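Putative D-lactate dehydrogenase (Chlamydomonas reinhardtii, PDB 4ZGS) probably reduces pyruvate to D-lactate with NADH, as an NAD-binding member of the D-isomer specific 2-hydroxyacid dehydrogenase family. Local coordinates at residues D292-E297 and R319-L324; D304-K307 and V312-Q315. All coordinates share one frame; numbering follows the deposited sequence.

Interaction 1: residues D292-E297 and R319-L324; sequences DVYENE and RQFRTL. With NAD (nicotinamide-adenine-dinucleotide), chain I.
Phe-321 puts the edge of its ring over one face of Tyr-294. Phe-321 CD1 does the touching and sits above the centre of the tyrosine ring, 3.8 Å from Tyr-294 CG. The planes meet at 51° in a tilted edge-to-face pair. Phe-321 CB adds a CH-pi contact over the same ring, 4.3 Å from its centroid. The two side chains run past each other in opposite directions. Tyr-294 has CG anti to its own N (chi1 176°), which sends the ring to the helix. Leu-324 CD2 approaches Tyr-294 CE1 obliquely at 4.4 Å. Gln-320 NE2 is modelled close enough to Tyr-294 OH for a weak hydrogen bond, but the hydroxyl is crowded in the model and the bond is doubtful. The contact joins the loop after strand 286-291 of the Rossmann-type NAD-binding domain to helix 319-324. At the start of that loop, Asp-292 OD2 comes within 3.0 Å of the carboxamide O7N of NAD and accepts from Ala-337 N. With Tyr-294 cut back to an alanine, the edge of Phe-321 would probably lose the ring face it meets, and a gap would open beside Leu-324. Behind the contact, Phe-321 packs on Val-332 of strand 330-332, and Leu-324 on Leu-277 and Leu-281 of helix 277-283.

Interaction 2: residues D304-K307 and V312-Q315; sequences DHTK and VRMQ
The guanidinium of Arg-313 lies with one face against the backbone where His-305 joins Thr-306. His-305 C is 3.9 Å above the guanidinium plane, displaced toward the rim. Thr-306 CA lies over the same face, 3.9 Å from Arg-313 NH1. One face of the guanidinium is thus covered by main-chain atoms, with the peptide tilted against it. His-305 O comes within 3.3 Å of Arg-313 NE, but the angle is too poor for a hydrogen bond. His-305 O also lies against the arginine methylenes, 3.0 Å from Arg-313 CD. The chain of Arg-313 is extended through CG and CD and then bends at chi3 (65°), which carries the guanidinium along the 305-306 backbone. His-305 adds its CB, 3.9 Å from Arg-313 NE. Its ring turns elsewhere: NE2 is hydrogen-bonded to Leu-300 O, and the ring meets Tyr-166 of the third subunit at a steep angle.

The turn that Arg-313 packs on is held from within. Asp-304 OD1 accepts from Thr-306 N at 2.8 Å, which closes an Asx turn. It also accepts from Thr-306 OG1 at 2.5 Å. Asp-304 OD1 receives the hydroxyl on its syn lone pair, while the amide comes from above the carboxylate plane. Two donors on one oxygen would limit rotation of the carboxylate and of the threonine side chain.

Arg-313 NH2 bonds to Met-163 O of the third subunit, and Thr-306 O accepts from Arg-160 of the second subunit. The contact thus lies where subunits of the tetramer meet. Within the chain it folds the short 3-10 segment 305-307 back on helix 310-313. Both belong to the long connection between strand 286-291 and helix 319-324, which precedes strand 330-332, the outermost strand of the parallel sheet within this chain.

How the interactions relate
Both contacts belong to the connection that leaves strand 286-291, with interaction 2 falling in the chain between the two segments of interaction 1. Their centres are about 15 Å apart, and apart from adjoining in sequence they do not touch. Interaction 1 is buried and largely aromatic; its loop begins at the NAD pocket, and its helix packs near the parallel sheet. Interaction 2 is partly buried and farther from the chain centre. There an arginine rests on main-chain atoms, and a short Asx turn supplies the local order. Both reach the second and third subunits, and Tyr-166 of the third meets Phe-321 in one and His-305 in the other.

Interaction 1: residues D292-E297 and R319-L324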
loop_
_atom_site.group_PDB
_atom_site.type_symbol
_atom_site.label_atom_id
_atom_site.label_comp_id
_atom_site.label_asym_id
_atom_site.label_seq_id
_atom_site.Cartn_x
_atom_site.Cartn_y
_atom_site.Cartn_z
ATOM N N ASP A 292 16.148 9.273 7.415
ATOM C CA ASP A 292 15.161 9.773 8.360
ATOM C C ASP A 292 14.979 11.275 8.129
ATOM O O ASP A 292 14.166 11.920 8.782
ATOM C CB ASP A 292 15.608 9.499 9.801
ATOM C CG ASP A 292 14.489 9.699 10.812
ATOM O OD1 ASP A 292 13.407 9.130 10.540
ATOM O OD2 ASP A 292 14.682 10.424 11.854
ATOM N N VAL A 293 15.766 11.825 7.211
ATOM C CA VAL A 293 15.855 13.278 7.016
ATOM C C VAL A 293 16.133 13.650 5.547
ATOM O O VAL A 293 16.742 12.864 4.808
ATOM C CB VAL A 293 16.979 13.896 7.920
ATOM C CG1 VAL A 293 16.613 13.772 9.406
ATOM C CG2 VAL A 293 18.351 13.255 7.615
ATOM N N TYR A 294 15.686 14.838 5.146
ATOM C CA TYR A 294 15.802 15.346 3.769
ATOM C C TYR A 294 15.973 16.873 3.741
ATOM O O TYR A 294 15.384 17.555 4.554
ATOM C CB TYR A 294 14.575 14.928 2.971
ATOM C CG TYR A 294 14.515 15.461 1.567
ATOM C CD1 TYR A 294 15.177 14.829 0.526
ATOM C CD2 TYR A 294 13.786 16.612 1.285
ATOM C CE1 TYR A 294 15.114 15.320 -0.768
ATOM C CE2 TYR A 294 13.715 17.117 0.001
ATOM C CZ TYR A 294 14.382 16.464 -1.024
ATOM O OH TYR A 294 14.309 16.959 -2.302
ATOM N N GLU A 295 16.688 17.413 2.757
ATOM C CA GLU A 295 17.195 18.794 2.801
ATOM C C GLU A 295 16.234 19.961 3.101
ATOM O O GLU A 295 16.618 20.860 3.851
ATOM C CB GLU A 295 17.856 19.107 1.466
ATOM C CG GLU A 295 18.567 20.437 1.411
ATOM C CD GLU A 295 18.985 20.783 -0.006
ATOM O OE1 GLU A 295 18.828 19.916 -0.896
ATOM O OE2 GLU A 295 19.454 21.918 -0.233
ATOM N N ASN A 296 15.034 20.006 2.530
ATOM C CA ASN A 296 14.085 21.039 2.989
ATOM C C ASN A 296 12.930 20.345 3.685
ATOM O O ASN A 296 12.052 19.793 3.056
ATOM C CB ASN A 296 13.593 21.949 1.844
ATOM C CG ASN A 296 12.787 23.188 2.352
ATOM O OD1 ASN A 296 12.282 23.211 3.477
ATOM N ND2 ASN A 296 12.710 24.229 1.519
ATOM N N GLU A 297 12.933 20.383 5.004
ATOM C CA GLU A 297 11.904 19.691 5.754
ATOM C C GLU A 297 10.758 20.586 6.173
ATOM O O GLU A 297 9.726 20.079 6.603
ATOM C CB GLU A 297 12.517 19.097 7.024
ATOM C CG GLU A 297 13.519 18.003 6.783
ATOM C CD GLU A 297 14.230 17.585 8.050
ATOM O OE1 GLU A 297 13.981 18.205 9.105
ATOM O OE2 GLU A 297 15.034 16.633 7.989
ATOM N N ARG A 319 8.727 17.890 -5.962
ATOM C CA ARG A 319 8.726 16.895 -7.014
ATOM C C ARG A 319 9.907 15.963 -6.815
ATOM O O ARG A 319 9.793 14.754 -7.008
ATOM C CB ARG A 319 8.749 17.519 -8.411
ATOM C CG ARG A 319 8.645 16.450 -9.496
ATOM C CD ARG A 319 8.944 17.040 -10.870
ATOM N NE ARG A 319 8.034 18.134 -11.178
ATOM C CZ ARG A 319 8.161 18.915 -12.237
ATOM N NH1 ARG A 319 9.154 18.702 -13.091
ATOM N NH2 ARG A 319 7.306 19.904 -12.432
ATOM N N GLN A 320 11.049 16.523 -6.438
ATOM C CA GLN A 320 12.226 15.681 -6.309
ATOM C C GLN A 320 12.167 14.736 -5.098
ATOM O O GLN A 320 12.562 13.575 -5.232
ATOM C CB GLN A 320 13.494 16.533 -6.331
ATOM C CG GLN A 320 14.106 16.920 -5.029
ATOM C CD GLN A 320 15.522 17.431 -5.239
ATOM O OE1 GLN A 320 16.154 17.121 -6.252
ATOM N NE2 GLN A 320 16.005 18.259 -4.320
ATOM N N PHE A 321 11.592 15.154 -3.973
ATOM C CA PHE A 321 11.349 14.207 -2.877
ATOM C C PHE A 321 10.393 13.064 -3.298
ATOM O O PHE A 321 10.681 11.878 -3.084
ATOM C CB PHE A 321 10.785 14.929 -1.655
ATOM C CG PHE A 321 10.577 14.039 -0.444
ATOM C CD1 PHE A 321 11.653 13.422 0.199
ATOM C CD2 PHE A 321 9.299 13.831 0.064
ATOM C CE1 PHE A 321 11.464 12.621 1.342
ATOM C CE2 PHE A 321 9.102 13.012 1.193
ATOM C CZ PHE A 321 10.197 12.408 1.831
ATOM N N ARG A 322 9.267 13.410 -3.910
ATOM C CA ARG A 322 8.286 12.390 -4.321
ATOM C C ARG A 322 8.899 11.398 -5.334
ATOM O O ARG A 322 8.619 10.186 -5.326
ATOM C CB ARG A 322 7.021 13.070 -4.899
ATOM C CG ARG A 322 6.251 13.998 -3.905
ATOM C CD ARG A 322 5.798 13.196 -2.678
ATOM N NE ARG A 322 4.799 12.183 -3.024
ATOM C CZ ARG A 322 4.405 11.195 -2.217
ATOM N NH1 ARG A 322 4.932 11.046 -1.000
ATOM N NH2 ARG A 322 3.496 10.331 -2.643
ATOM N N THR A 323 9.752 11.927 -6.196
ATOM C CA THR A 323 10.485 11.112 -7.137
ATOM C C THR A 323 11.417 10.149 -6.389
ATOM O O THR A 323 11.473 8.957 -6.697
ATOM C CB THR A 323 11.279 12.014 -8.114
ATOM O OG1 THR A 323 10.352 12.767 -8.902
ATOM C CG2 THR A 323 12.174 11.200 -9.049
ATOM N N LEU A 324 12.133 10.678 -5.396
ATOM C CA LEU A 324 13.078 9.890 -4.602
ATOM C C LEU A 324 12.424 8.672 -3.933
ATOM O O LEU A 324 13.013 7.584 -3.871
ATOM C CB LEU A 324 13.715 10.771 -3.548
ATOM C CG LEU A 324 14.787 10.067 -2.763
ATOM C CD1 LEU A 324 15.810 9.479 -3.741
ATOM C CD2 LEU A 324 15.416 11.060 -1.818
HETATM P PA NAD I . 27.408 15.129 19.186
HETATM O O1A NAD I . 28.016 16.447 19.477
HETATM O O2A NAD I . 27.904 14.357 20.353
HETATM O O5B NAD I . 27.923 14.521 17.795
HETATM C C5B NAD I . 28.477 15.342 16.768
HETATM C C4B NAD I . 29.899 14.970 16.489
HETATM O O4B NAD I . 30.275 15.316 15.079
HETATM C C3B NAD I . 30.845 15.692 17.379
HETATM O O3B NAD I . 31.754 14.773 18.048
HETATM C C2B NAD I . 31.624 16.584 16.527
HETATM O O2B NAD I . 32.975 16.713 17.046
HETATM C C1B NAD I . 31.633 15.938 15.196
HETATM N N9A NAD I . 31.947 16.810 14.136
HETATM C C8A NAD I . 32.001 18.234 14.178
HETATM N N7A NAD I . 32.369 18.735 12.918
HETATM C C5A NAD I . 32.553 17.641 12.100
HETATM C C6A NAD I . 32.922 17.426 10.735
HETATM N N6A NAD I . 33.204 18.514 9.873
HETATM N N1A NAD I . 32.992 16.246 10.310
HETATM C C2A NAD I . 32.781 15.214 10.930
HETATM N N3A NAD I . 32.438 15.212 12.171
HETATM C C4A NAD I . 32.290 16.417 12.877
HETATM O O3 NAD I . 25.805 15.198 19.211
HETATM P PN NAD I . 24.840 13.943 18.981
HETATM O O1N NAD I . 24.027 13.629 20.181
HETATM O O2N NAD I . 25.616 12.694 18.790
HETATM O O5D NAD I . 23.914 14.210 17.707
HETATM C C5D NAD I . 23.144 15.408 17.557
HETATM C C4D NAD I . 22.541 15.324 16.206
HETATM O O4D NAD I . 21.420 14.357 16.200
HETATM C C3D NAD I . 21.942 16.587 15.758
HETATM O O3D NAD I . 22.953 17.508 15.272
HETATM C C2D NAD I . 21.064 16.141 14.679
HETATM O O2D NAD I . 21.833 16.068 13.453
HETATM C C1D NAD I . 20.588 14.785 15.054
HETATM N N1N NAD I . 19.218 14.806 15.388
HETATM C C2N NAD I . 18.342 13.840 14.841
HETATM C C3N NAD I . 16.984 13.865 15.154
HETATM C C7N NAD I . 16.040 12.823 14.559
HETATM O O7N NAD I . 16.228 12.397 13.433
HETATM N N7N NAD I . 14.924 12.354 15.298
HETATM C C4N NAD I . 16.485 14.857 16.018
HETATM C C5N NAD I . 17.353 15.825 16.562
HETATM C C6N NAD I . 18.709 15.800 16.252
#

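Interaction 2: residues D304-K307 and V312-Q315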
loop_
_atom_site.group_PDB
_atom_site.type_symbol
_atom_site.label_atom_id
_atom_site.label_comp_id
_atom_site.label_asym_id
_atom_site.label_seq_id
_atom_site.Cartn_x
_atom_site.Cartn_y
_atom_site.Cartn_z
ATOM N N ASP A 304 0.483 15.335 7.913
ATOM C CA ASP A 304 -0.108 14.365 7.025
ATOM C C ASP A 304 -0.770 15.117 5.881
ATOM O O ASP A 304 -1.860 15.635 6.029
ATOM C CB ASP A 304 -1.145 13.506 7.753
ATOM C CG ASP A 304 -1.920 12.600 6.799
ATOM O OD1 ASP A 304 -1.525 12.454 5.620
ATOM O OD2 ASP A 304 -2.950 12.051 7.218
ATOM N N HIS A 305 -0.151 15.086 4.714
ATOM C CA HIS A 305 -0.668 15.825 3.560
ATOM C C HIS A 305 -1.841 15.104 2.897
ATOM O O HIS A 305 -2.448 15.664 2.001
ATOM C CB HIS A 305 0.431 16.074 2.527
ATOM C CG HIS A 305 1.583 16.859 3.071
ATOM N ND1 HIS A 305 1.547 18.226 3.227
ATOM C CD2 HIS A 305 2.803 16.465 3.508
ATOM C CE1 HIS A 305 2.692 18.646 3.736
ATOM N NE2 HIS A 305 3.474 17.597 3.910
ATOM N N THR A 306 -2.130 13.872 3.311
ATOM C CA THR A 306 -3.246 13.108 2.763
ATOM C C THR A 306 -4.599 13.665 3.231
ATOM O O THR A 306 -5.657 13.285 2.717
ATOM C CB THR A 306 -3.202 11.616 3.127
ATOM O OG1 THR A 306 -3.579 11.448 4.503
ATOM C CG2 THR A 306 -1.848 11.041 2.864
ATOM N N LYS A 307 -4.570 14.531 4.227
ATOM C CA LYS A 307 -5.807 15.135 4.700
ATOM C C LYS A 307 -6.224 16.312 3.816
ATOM O O LYS A 307 -7.328 16.784 3.918
ATOM C CB LYS A 307 -5.646 15.567 6.160
ATOM C CG LYS A 307 -4.686 16.733 6.367
ATOM C CD LYS A 307 -4.477 16.968 7.871
ATOM C CE LYS A 307 -3.338 17.933 8.188
ATOM N NZ LYS A 307 -3.686 19.346 7.901
ATOM N N VAL A 312 -4.723 21.283 -3.152
ATOM C CA VAL A 312 -4.022 22.061 -2.126
ATOM C C VAL A 312 -2.624 21.459 -1.950
ATOM O O VAL A 312 -1.640 22.177 -1.797
ATOM C CB VAL A 312 -4.831 22.149 -0.782
ATOM C CG1 VAL A 312 -4.034 22.869 0.330
ATOM C CG2 VAL A 312 -6.194 22.860 -1.013
ATOM N N ARG A 313 -2.534 20.141 -2.039
ATOM C CA ARG A 313 -1.241 19.479 -1.963
ATOM C C ARG A 313 -0.310 19.941 -3.093
ATOM O O ARG A 313 0.905 20.004 -2.888
ATOM C CB ARG A 313 -1.407 17.954 -1.995
ATOM C CG ARG A 313 -2.178 17.350 -0.809
ATOM C CD ARG A 313 -2.368 15.825 -1.000
ATOM N NE ARG A 313 -1.098 15.098 -0.975
ATOM C CZ ARG A 313 -0.984 13.768 -0.978
ATOM N NH1 ARG A 313 -2.071 12.999 -0.982
ATOM N NH2 ARG A 313 0.227 13.207 -0.940
ATOM N N MET A 314 -0.858 20.296 -4.261
ATOM C CA MET A 314 -0.002 20.721 -5.370
ATOM C C MET A 314 0.748 22.013 -5.089
ATOM O O MET A 314 1.715 22.316 -5.782
ATOM C CB MET A 314 -0.794 20.916 -6.664
ATOM C CG MET A 314 -1.215 19.643 -7.373
ATOM S SD MET A 314 0.155 18.503 -7.587
ATOM C CE MET A 314 -0.238 17.318 -6.298
ATOM N N GLN A 315 0.328 22.770 -4.074
ATOM C CA GLN A 315 0.929 24.086 -3.816
ATOM C C GLN A 315 2.358 23.967 -3.279
ATOM O O GLN A 315 3.259 24.675 -3.735
ATOM C CB GLN A 315 0.082 24.888 -2.822
ATOM C CG GLN A 315 -1.278 25.302 -3.325
ATOM C CD GLN A 315 -2.152 25.858 -2.210
ATOM O OE1 GLN A 315 -1.719 25.983 -1.060
ATOM N NE2 GLN A 315 -3.389 26.184 -2.543
#